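Sucrose 6(F)-phosphate phosphorylase (Thermoanaerobacterium thermosaccharolyticum DSM 571, PDB 6S9V) is a carbohydrate-active phosphorylase of the alpha-amylase family, built round a TIM-barrel catalytic domain. Local coordinates at residues S61-F66 and S177-L182; F109-F112 and K118-Y121; K166-F171 and V216-G221. All coordinates share one frame; numbering follows the deposited sequence.

In the fold
All three interactions lie where a long insertion (domain B in alpha-amylase relatives) leaves the TIM barrel between strands 92-97 and 207-210. Interaction 1 ties its strand 179-181 to the loop after barrel strand 51-54; interaction 3 ties strand 164-168 to the loop after strand 207-210. Interaction 2 is nested within the loop that interaction 1 closes, whereas 1 and 3 alternate along the chain. Centres are about 17 Å (1 and 2), 15 Å (1 and 3) and 19 Å (2 and 3) apart. D181 and T170 link 1 and 3, I180 and F109 link 1 and 2, and V167 packs on F109 and F112; interactions 1 and 3 hold the insertion to two barrel loops.

Interaction 1: residues S61-F66 and S177-L182; sequences SGDRGF and SEQIDL
The loop that follows barrel strand 51-54 meets strand 179-181 of the inserted domain through two sets of hydrogen bonds, S61 with E178 and the pair D63 and F66 with Q179. The amide of Q179 makes two of the three. Its chain, extended beyond CG, carries NE2 to the loop, where the two N-H bonds diverge to different acceptors. NE2 donates to the carbonyl F66 O at 3.1 Å in a nearly straight bond (N-H...O 166°), the acceptor lying close to the amide plane while the donor sits well above the plane of the carbonyl. The other bond, NE2 to D63 OD2 at 2.9 Å, is more bent (141°) and reaches the carboxylate on its anti side. The two flat groups stand almost perpendicular, 77° apart, and the paired bonds should limit rotation of the amide. D63 OD2 is shared, for it also hydrogen-bonds a bound BTB molecule.

At the other end of the contact, S61 OG donates to E178 OE1 at 2.7 Å, again on the anti side. E178 CG lies 3.5 Å from S61 O, and the bend at chi2 turns the carboxylate so that OE1 meets S61 OG. E178 OE2 forms a salt bridge with R105, which should keep the carboxylate charged. Just behind Q179, S177 OG accepts from Q179 N at 2.9 Å in an ST turn. Side-chain bonds and one to a backbone carbonyl thus join domain B of the alpha-amylase fold, inserted after the third barrel strand, to the loop after the second at the barrel's C-terminal end, where the BTB on D63 is consistent with a pocket.

Interaction 2: residues F109-F112 and K118-Y121; sequences FQDF and KSEY
S119 OG is held from two directions, giving its proton to D111 OD2 at 2.7 Å and accepting the backbone N-H of Y121 at 3.1 Å. The first bond crosses from the loop to helix 107-115 and uses the anti lone pair of the carboxylate oxygen, the one facing away from OD1. The second, with an N-H...O angle of 157°, closes an ST turn. D111 sends CG anti to its own amide nitrogen (chi1 -168°), which swings the carboxylate off the helix and toward the loop.

Beyond the hydroxyl, the contact is mostly one of close apposition. S119 CB rests 3.6 Å from F112 CA, at the pair of residues whose CA atoms are nearest across the contact. Y121 crosses D111 at about a right angle, its ring plane 84° from that of the carboxylate. D111 CB meets the ring at its edge, 3.8 Å from CD2, whereas E120 CG covers one face over the centre. The Y121 ring also meets Y108 edge-to-face. F112 turns its ring to the interior of the inserted domain, against A122, T127 and V167.

The charge of D111 has a weak, long partner in K115 through OD1. E120 OE2 lies 5.6 Å from D111 OD2, a like-charge neighbour that might slightly raise the affinity of either carboxylate for a proton. This is an ST turn, S119 to Y121, in the loop after helix 107-115, whose serine hydroxyl is also bonded to an aspartate of that helix.

Interaction 3: residues K166-F171 and V216-G221; sequences KVWTTF and VIKKIG
Aliphatic contact with an aromatic face joins K218 to W168. K218 CG lies over the five-membered ring of the indole, 4.1 Å from the centroid of that W168 ring and 25° off its normal, a CH-pi contact displaced toward the rim. Bent at chi2 (68°), the chain brings CE past the rim of the ring, 3.4 Å from W168 CD1. The two side chains run past each other in opposite directions.

Van der Waals contact continues at T170, whose OG1 lies 4.0 Å from K218 CE.

Ionic and polar bonds are made just beyond. K218 NZ forms a salt bridge with D181 OD2 and a hydrogen bond to Y215 O, and T170 OG1 is hydrogen-bonded to the same D181 oxygen. D181, on strand 179-181, thus draws the lysine and the threonine together. W168 itself is packed on L128, L131 and M145 of the inserted domain.

K218 therefore divides its work: methylenes lie on the indole, while the ammonium pairs with carboxylate and carbonyl oxygens. The aspartate would be expected to keep the lysine protonated in this largely buried setting between the inserted domain and the loop after barrel strand 207-210.

Interaction 1: residues S61-F66 and S177-L182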
loop_
_atom_site.group_PDB
_atom_site.type_symbol
_atom_site.label_atom_id
_atom_site.label_comp_id
_atom_site.label_asym_id
_atom_site.label_seq_id
_atom_site.Cartn_x
_atom_site.Cartn_y
_atom_site.Cartn_z
ATOM N N SER A 61 11.367 2.390 -15.662
ATOM C CA SER A 61 12.360 3.428 -15.923
ATOM C C SER A 61 12.511 4.438 -14.784
ATOM O O SER A 61 13.173 5.470 -14.971
ATOM C CB SER A 61 12.021 4.165 -17.218
ATOM O OG SER A 61 10.869 4.969 -17.076
ATOM N N GLY A 62 11.937 4.169 -13.618
ATOM C CA GLY A 62 12.105 5.051 -12.478
ATOM C C GLY A 62 11.136 4.707 -11.371
ATOM O O GLY A 62 10.267 3.845 -11.516
ATOM N N ASP A 63 11.316 5.400 -10.236
ATOM C CA ASP A 63 10.379 5.318 -9.111
ATOM C C ASP A 63 10.277 3.889 -8.576
ATOM O O ASP A 63 9.202 3.420 -8.194
ATOM C CB ASP A 63 9.005 5.853 -9.529
ATOM C CG ASP A 63 8.182 6.365 -8.352
ATOM O OD1 ASP A 63 8.766 6.635 -7.285
ATOM O OD2 ASP A 63 6.945 6.499 -8.497
ATOM N N ARG A 64 11.421 3.204 -8.547
ATOM C CA ARG A 64 11.568 1.822 -8.102
ATOM C C ARG A 64 10.354 0.973 -8.458
ATOM O O ARG A 64 9.660 0.457 -7.572
ATOM C CB ARG A 64 11.859 1.761 -6.599
ATOM C CG ARG A 64 12.312 0.378 -6.179
ATOM C CD ARG A 64 12.997 0.312 -4.808
ATOM N NE ARG A 64 13.370 -1.073 -4.555
ATOM C CZ ARG A 64 13.986 -1.522 -3.474
ATOM N NH1 ARG A 64 14.340 -0.688 -2.503
ATOM N NH2 ARG A 64 14.254 -2.816 -3.370
ATOM N N GLY A 65 10.097 0.833 -9.759
ATOM C CA GLY A 65 9.089 -0.062 -10.267
ATOM C C GLY A 65 7.812 0.607 -10.732
ATOM O O GLY A 65 7.072 0.009 -11.520
ATOM N N PHE A 66 7.526 1.823 -10.275
ATOM C CA PHE A 66 6.229 2.431 -10.559
ATOM C C PHE A 66 6.229 3.264 -11.839
ATOM O O PHE A 66 5.310 4.067 -12.044
ATOM C CB PHE A 66 5.767 3.255 -9.362
ATOM C CG PHE A 66 5.293 2.414 -8.212
ATOM C CD1 PHE A 66 3.973 2.008 -8.130
ATOM C CD2 PHE A 66 6.175 2.001 -7.235
ATOM C CE1 PHE A 66 3.537 1.227 -7.074
ATOM C CE2 PHE A 66 5.755 1.221 -6.180
ATOM C CZ PHE A 66 4.438 0.821 -6.100
ATOM N N SER A 177 9.193 14.039 -16.911
ATOM C CA SER A 177 8.946 12.885 -16.065
ATOM C C SER A 177 9.075 11.589 -16.854
ATOM O O SER A 177 8.850 11.545 -18.066
ATOM C CB SER A 177 7.549 12.957 -15.454
ATOM O OG SER A 177 7.256 11.757 -14.766
ATOM N N GLU A 178 9.441 10.526 -16.137
ATOM C CA GLU A 178 9.426 9.173 -16.673
ATOM C C GLU A 178 8.035 8.573 -16.706
ATOM O O GLU A 178 7.839 7.536 -17.349
ATOM C CB GLU A 178 10.322 8.263 -15.834
ATOM C CG GLU A 178 11.804 8.595 -15.915
ATOM C CD GLU A 178 12.420 8.280 -17.262
ATOM O OE1 GLU A 178 11.948 7.333 -17.935
ATOM O OE2 GLU A 178 13.406 8.961 -17.630
ATOM N N GLN A 179 7.081 9.188 -16.012
ATOM C CA GLN A 179 5.758 8.619 -15.788
ATOM C C GLN A 179 4.731 9.439 -16.559
ATOM O O GLN A 179 4.413 10.571 -16.173
ATOM C CB GLN A 179 5.443 8.584 -14.293
ATOM C CG GLN A 179 6.323 7.605 -13.497
ATOM C CD GLN A 179 6.357 7.925 -12.006
ATOM O OE1 GLN A 179 6.768 9.011 -11.605
ATOM N NE2 GLN A 179 5.949 6.967 -11.183
ATOM N N ILE A 180 4.223 8.872 -17.651
ATOM C CA ILE A 180 3.256 9.545 -18.510
ATOM C C ILE A 180 1.857 9.079 -18.130
ATOM O O ILE A 180 1.582 7.873 -18.117
ATOM C CB ILE A 180 3.525 9.256 -19.997
ATOM C CG1 ILE A 180 4.993 9.504 -20.361
ATOM C CG2 ILE A 180 2.589 10.106 -20.859
ATOM C CD1 ILE A 180 5.511 10.872 -19.975
ATOM N N ASP A 181 0.965 10.024 -17.852
ATOM C CA ASP A 181 -0.386 9.659 -17.447
ATOM C C ASP A 181 -1.141 9.023 -18.610
ATOM O O ASP A 181 -1.019 9.448 -19.762
ATOM C CB ASP A 181 -1.159 10.880 -16.939
ATOM C CG ASP A 181 -0.797 11.259 -15.516
ATOM O OD1 ASP A 181 0.396 11.189 -15.166
ATOM O OD2 ASP A 181 -1.706 11.665 -14.753
ATOM N N LEU A 182 -1.911 7.983 -18.292
ATOM C CA LEU A 182 -2.791 7.325 -19.244
ATOM C C LEU A 182 -4.155 8.000 -19.254
ATOM O O LEU A 182 -4.646 8.451 -18.216
ATOM C CB LEU A 182 -2.959 5.848 -18.890
ATOM C CG LEU A 182 -1.700 4.978 -18.947
ATOM C CD1 LEU A 182 -1.949 3.631 -18.284
ATOM C CD2 LEU A 182 -1.271 4.799 -20.387
#

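Interaction 2: residues F109-F112 and K118-Y121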
loop_
_atom_site.group_PDB
_atom_site.type_symbol
_atom_site.label_atom_id
_atom_site.label_comp_id
_atom_site.label_asym_id
_atom_site.label_seq_id
_atom_site.Cartn_x
_atom_site.Cartn_y
_atom_site.Cartn_z
ATOM N N PHE A 109 4.530 5.119 -25.755
ATOM C CA PHE A 109 4.929 6.518 -25.714
ATOM C C PHE A 109 6.108 6.823 -26.628
ATOM O O PHE A 109 6.171 7.922 -27.194
ATOM C CB PHE A 109 5.272 6.948 -24.292
ATOM C CG PHE A 109 5.341 8.434 -24.138
ATOM C CD1 PHE A 109 4.181 9.193 -24.142
ATOM C CD2 PHE A 109 6.555 9.081 -24.034
ATOM C CE1 PHE A 109 4.236 10.564 -24.031
ATOM C CE2 PHE A 109 6.613 10.448 -23.911
ATOM C CZ PHE A 109 5.454 11.191 -23.907
ATOM N N GLN A 110 7.051 5.891 -26.793
ATOM C CA GLN A 110 8.152 6.156 -27.713
ATOM C C GLN A 110 7.651 6.266 -29.151
ATOM O O GLN A 110 8.181 7.062 -29.938
ATOM C CB GLN A 110 9.249 5.100 -27.573
ATOM C CG GLN A 110 10.006 5.260 -26.255
ATOM C CD GLN A 110 11.266 4.426 -26.159
ATOM O OE1 GLN A 110 12.337 4.954 -25.841
ATOM N NE2 GLN A 110 11.157 3.135 -26.437
ATOM N N ASP A 111 6.647 5.465 -29.517
ATOM C CA ASP A 111 6.055 5.598 -30.846
ATOM C C ASP A 111 5.411 6.968 -31.002
ATOM O O ASP A 111 5.573 7.629 -32.033
ATOM C CB ASP A 111 5.027 4.489 -31.070
ATOM C CG ASP A 111 4.590 4.378 -32.516
ATOM O OD1 ASP A 111 5.335 3.780 -33.318
ATOM O OD2 ASP A 111 3.497 4.876 -32.847
ATOM N N PHE A 112 4.722 7.429 -29.956
ATOM C CA PHE A 112 4.107 8.748 -29.980
ATOM C C PHE A 112 5.148 9.848 -30.119
ATOM O O PHE A 112 4.958 10.798 -30.885
ATOM C CB PHE A 112 3.289 8.961 -28.707
ATOM C CG PHE A 112 2.820 10.372 -28.526
ATOM C CD1 PHE A 112 1.843 10.897 -29.350
ATOM C CD2 PHE A 112 3.378 11.182 -27.554
ATOM C CE1 PHE A 112 1.421 12.198 -29.201
ATOM C CE2 PHE A 112 2.957 12.489 -27.398
ATOM C CZ PHE A 112 1.975 12.995 -28.222
ATOM N N LYS A 118 0.159 11.183 -35.596
ATOM C CA LYS A 118 -0.030 10.046 -36.491
ATOM C C LYS A 118 0.313 8.718 -35.827
ATOM O O LYS A 118 0.128 7.663 -36.447
ATOM C CB LYS A 118 0.788 10.221 -37.776
ATOM C CG LYS A 118 0.280 11.329 -38.712
ATOM C CD LYS A 118 -1.134 11.031 -39.230
ATOM C CE LYS A 118 -1.638 12.100 -40.199
ATOM N NZ LYS A 118 -2.988 11.772 -40.751
ATOM N N SER A 119 0.786 8.732 -34.584
ATOM C CA SER A 119 0.965 7.488 -33.856
ATOM C C SER A 119 -0.393 6.876 -33.536
ATOM O O SER A 119 -1.327 7.573 -33.126
ATOM C CB SER A 119 1.739 7.725 -32.560
ATOM O OG SER A 119 1.693 6.570 -31.744
ATOM N N GLU A 120 -0.500 5.560 -33.717
ATOM C CA GLU A 120 -1.725 4.870 -33.341
ATOM C C GLU A 120 -1.977 4.918 -31.839
ATOM O O GLU A 120 -3.106 4.665 -31.407
ATOM C CB GLU A 120 -1.679 3.419 -33.812
ATOM C CG GLU A 120 -0.571 2.599 -33.181
ATOM C CD GLU A 120 -0.731 1.115 -33.438
ATOM O OE1 GLU A 120 -1.860 0.602 -33.276
ATOM O OE2 GLU A 120 0.267 0.463 -33.810
ATOM N N TYR A 121 -0.962 5.244 -31.036
ATOM C CA TYR A 121 -1.094 5.273 -29.586
ATOM C C TYR A 121 -1.274 6.677 -29.022
ATOM O O TYR A 121 -1.336 6.829 -27.797
ATOM C CB TYR A 121 0.140 4.636 -28.931
ATOM C CG TYR A 121 0.478 3.257 -29.440
ATOM C CD1 TYR A 121 -0.357 2.182 -29.184
ATOM C CD2 TYR A 121 1.632 3.029 -30.178
ATOM C CE1 TYR A 121 -0.057 0.916 -29.646
ATOM C CE2 TYR A 121 1.945 1.764 -30.643
ATOM C CZ TYR A 121 1.095 0.711 -30.372
ATOM O OH TYR A 121 1.388 -0.553 -30.828
HETATM O O HOH W 1 2.135 4.150 -34.726
#

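Interaction 3: residues K166-F171 and V216-G221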
loop_
_atom_site.group_PDB
_atom_site.type_symbol
_atom_site.label_atom_id
_atom_site.label_comp_id
_atom_site.label_asym_id
_atom_site.label_seq_id
_atom_site.Cartn_x
_atom_site.Cartn_y
_atom_site.Cartn_z
ATOM N N LYS A 166 3.254 19.006 -24.915
ATOM C CA LYS A 166 3.061 18.777 -23.493
ATOM C C LYS A 166 2.054 17.659 -23.289
ATOM O O LYS A 166 1.041 17.588 -23.991
ATOM C CB LYS A 166 2.570 20.050 -22.804
ATOM C CG LYS A 166 3.598 21.160 -22.767
ATOM C CD LYS A 166 3.062 22.380 -22.035
ATOM C CE LYS A 166 4.175 23.364 -21.720
ATOM N NZ LYS A 166 4.520 24.194 -22.893
ATOM N N VAL A 167 2.361 16.762 -22.352
ATOM C CA VAL A 167 1.444 15.709 -21.943
ATOM C C VAL A 167 1.388 15.700 -20.422
ATOM O O VAL A 167 2.342 16.087 -19.738
ATOM C CB VAL A 167 1.840 14.310 -22.472
ATOM C CG1 VAL A 167 1.869 14.307 -23.990
ATOM C CG2 VAL A 167 3.173 13.883 -21.898
ATOM N N TRP A 168 0.259 15.249 -19.894
ATOM C CA TRP A 168 0.055 15.242 -18.455
ATOM C C TRP A 168 0.976 14.228 -17.786
ATOM O O TRP A 168 1.092 13.078 -18.227
ATOM C CB TRP A 168 -1.411 14.932 -18.149
ATOM C CG TRP A 168 -1.916 15.573 -16.902
ATOM C CD1 TRP A 168 -2.085 14.990 -15.679
ATOM C CD2 TRP A 168 -2.283 16.947 -16.749
ATOM N NE1 TRP A 168 -2.560 15.916 -14.776
ATOM C CE2 TRP A 168 -2.684 17.125 -15.411
ATOM C CE3 TRP A 168 -2.314 18.042 -17.618
ATOM C CZ2 TRP A 168 -3.122 18.357 -14.921
ATOM C CZ3 TRP A 168 -2.748 19.267 -17.129
ATOM C CH2 TRP A 168 -3.144 19.411 -15.791
ATOM N N THR A 169 1.630 14.665 -16.706
ATOM C CA THR A 169 2.497 13.800 -15.903
ATOM C C THR A 169 2.270 14.215 -14.451
ATOM O O THR A 169 2.855 15.199 -13.987
ATOM C CB THR A 169 3.966 13.918 -16.307
ATOM O OG1 THR A 169 4.429 15.266 -16.133
ATOM C CG2 THR A 169 4.142 13.520 -17.771
ATOM N N THR A 170 1.399 13.478 -13.754
ATOM C CA THR A 170 1.082 13.796 -12.365
ATOM C C THR A 170 2.301 13.646 -11.467
ATOM O O THR A 170 2.509 14.450 -10.554
ATOM C CB THR A 170 -0.048 12.889 -11.867
ATOM O OG1 THR A 170 -1.254 13.184 -12.576
ATOM C CG2 THR A 170 -0.279 13.069 -10.373
ATOM N N PHE A 171 3.100 12.606 -11.695
ATOM C CA PHE A 171 4.247 12.276 -10.868
ATOM C C PHE A 171 5.531 12.355 -11.683
ATOM O O PHE A 171 5.520 12.285 -12.912
ATOM C CB PHE A 171 4.122 10.862 -10.285
ATOM C CG PHE A 171 2.881 10.644 -9.489
ATOM C CD1 PHE A 171 2.805 11.093 -8.189
ATOM C CD2 PHE A 171 1.785 9.991 -10.043
ATOM C CE1 PHE A 171 1.671 10.882 -7.436
ATOM C CE2 PHE A 171 0.640 9.789 -9.298
ATOM C CZ PHE A 171 0.579 10.246 -7.996
ATOM N N VAL A 216 -6.842 9.272 -11.634
ATOM C CA VAL A 216 -7.065 8.936 -13.035
ATOM C C VAL A 216 -8.009 9.905 -13.745
ATOM O O VAL A 216 -7.930 10.031 -14.973
ATOM C CB VAL A 216 -7.598 7.496 -13.214
ATOM C CG1 VAL A 216 -6.564 6.489 -12.719
ATOM C CG2 VAL A 216 -8.965 7.293 -12.537
ATOM N N ILE A 217 -8.881 10.614 -13.030
ATOM C CA ILE A 217 -9.806 11.551 -13.663
ATOM C C ILE A 217 -9.243 12.963 -13.555
ATOM O O ILE A 217 -9.051 13.490 -12.450
ATOM C CB ILE A 217 -11.213 11.485 -13.043
ATOM C CG1 ILE A 217 -11.796 10.072 -13.150
ATOM C CG2 ILE A 217 -12.143 12.507 -13.716
ATOM C CD1 ILE A 217 -11.878 9.520 -14.573
ATOM N N LYS A 218 -8.998 13.579 -14.705
ATOM C CA LYS A 218 -8.620 14.982 -14.784
ATOM C C LYS A 218 -9.831 15.773 -15.257
ATOM O O LYS A 218 -10.480 15.393 -16.237
ATOM C CB LYS A 218 -7.447 15.196 -15.737
ATOM C CG LYS A 218 -6.087 14.765 -15.183
ATOM C CD LYS A 218 -6.004 13.257 -15.021
ATOM C CE LYS A 218 -4.577 12.819 -14.784
ATOM N NZ LYS A 218 -4.478 11.372 -14.492
ATOM N N LYS A 219 -10.144 16.852 -14.550
ATOM C CA LYS A 219 -11.242 17.725 -14.955
ATOM C C LYS A 219 -10.875 19.150 -14.580
ATOM O O LYS A 219 -10.646 19.437 -13.400
ATOM C CB LYS A 219 -12.557 17.313 -14.286
ATOM C CG LYS A 219 -13.775 18.122 -14.735
ATOM C CD LYS A 219 -15.011 17.785 -13.906
ATOM C CE LYS A 219 -15.725 16.546 -14.430
ATOM N NZ LYS A 219 -17.109 16.417 -13.887
ATOM N N ILE A 220 -10.842 20.042 -15.573
ATOM C CA ILE A 220 -10.502 21.432 -15.305
ATOM C C ILE A 220 -11.537 22.020 -14.359
ATOM O O ILE A 220 -12.745 21.790 -14.503
ATOM C CB ILE A 220 -10.423 22.240 -16.610
ATOM C CG1 ILE A 220 -9.296 21.715 -17.503
ATOM C CG2 ILE A 220 -10.209 23.719 -16.310
ATOM C CD1 ILE A 220 -7.948 21.624 -16.819
ATOM N N GLY A 221 -11.066 22.792 -13.386
ATOM C CA GLY A 221 -11.922 23.353 -12.367
ATOM C C GLY A 221 -12.013 22.540 -11.097
ATOM O O GLY A 221 -12.537 23.045 -10.093
#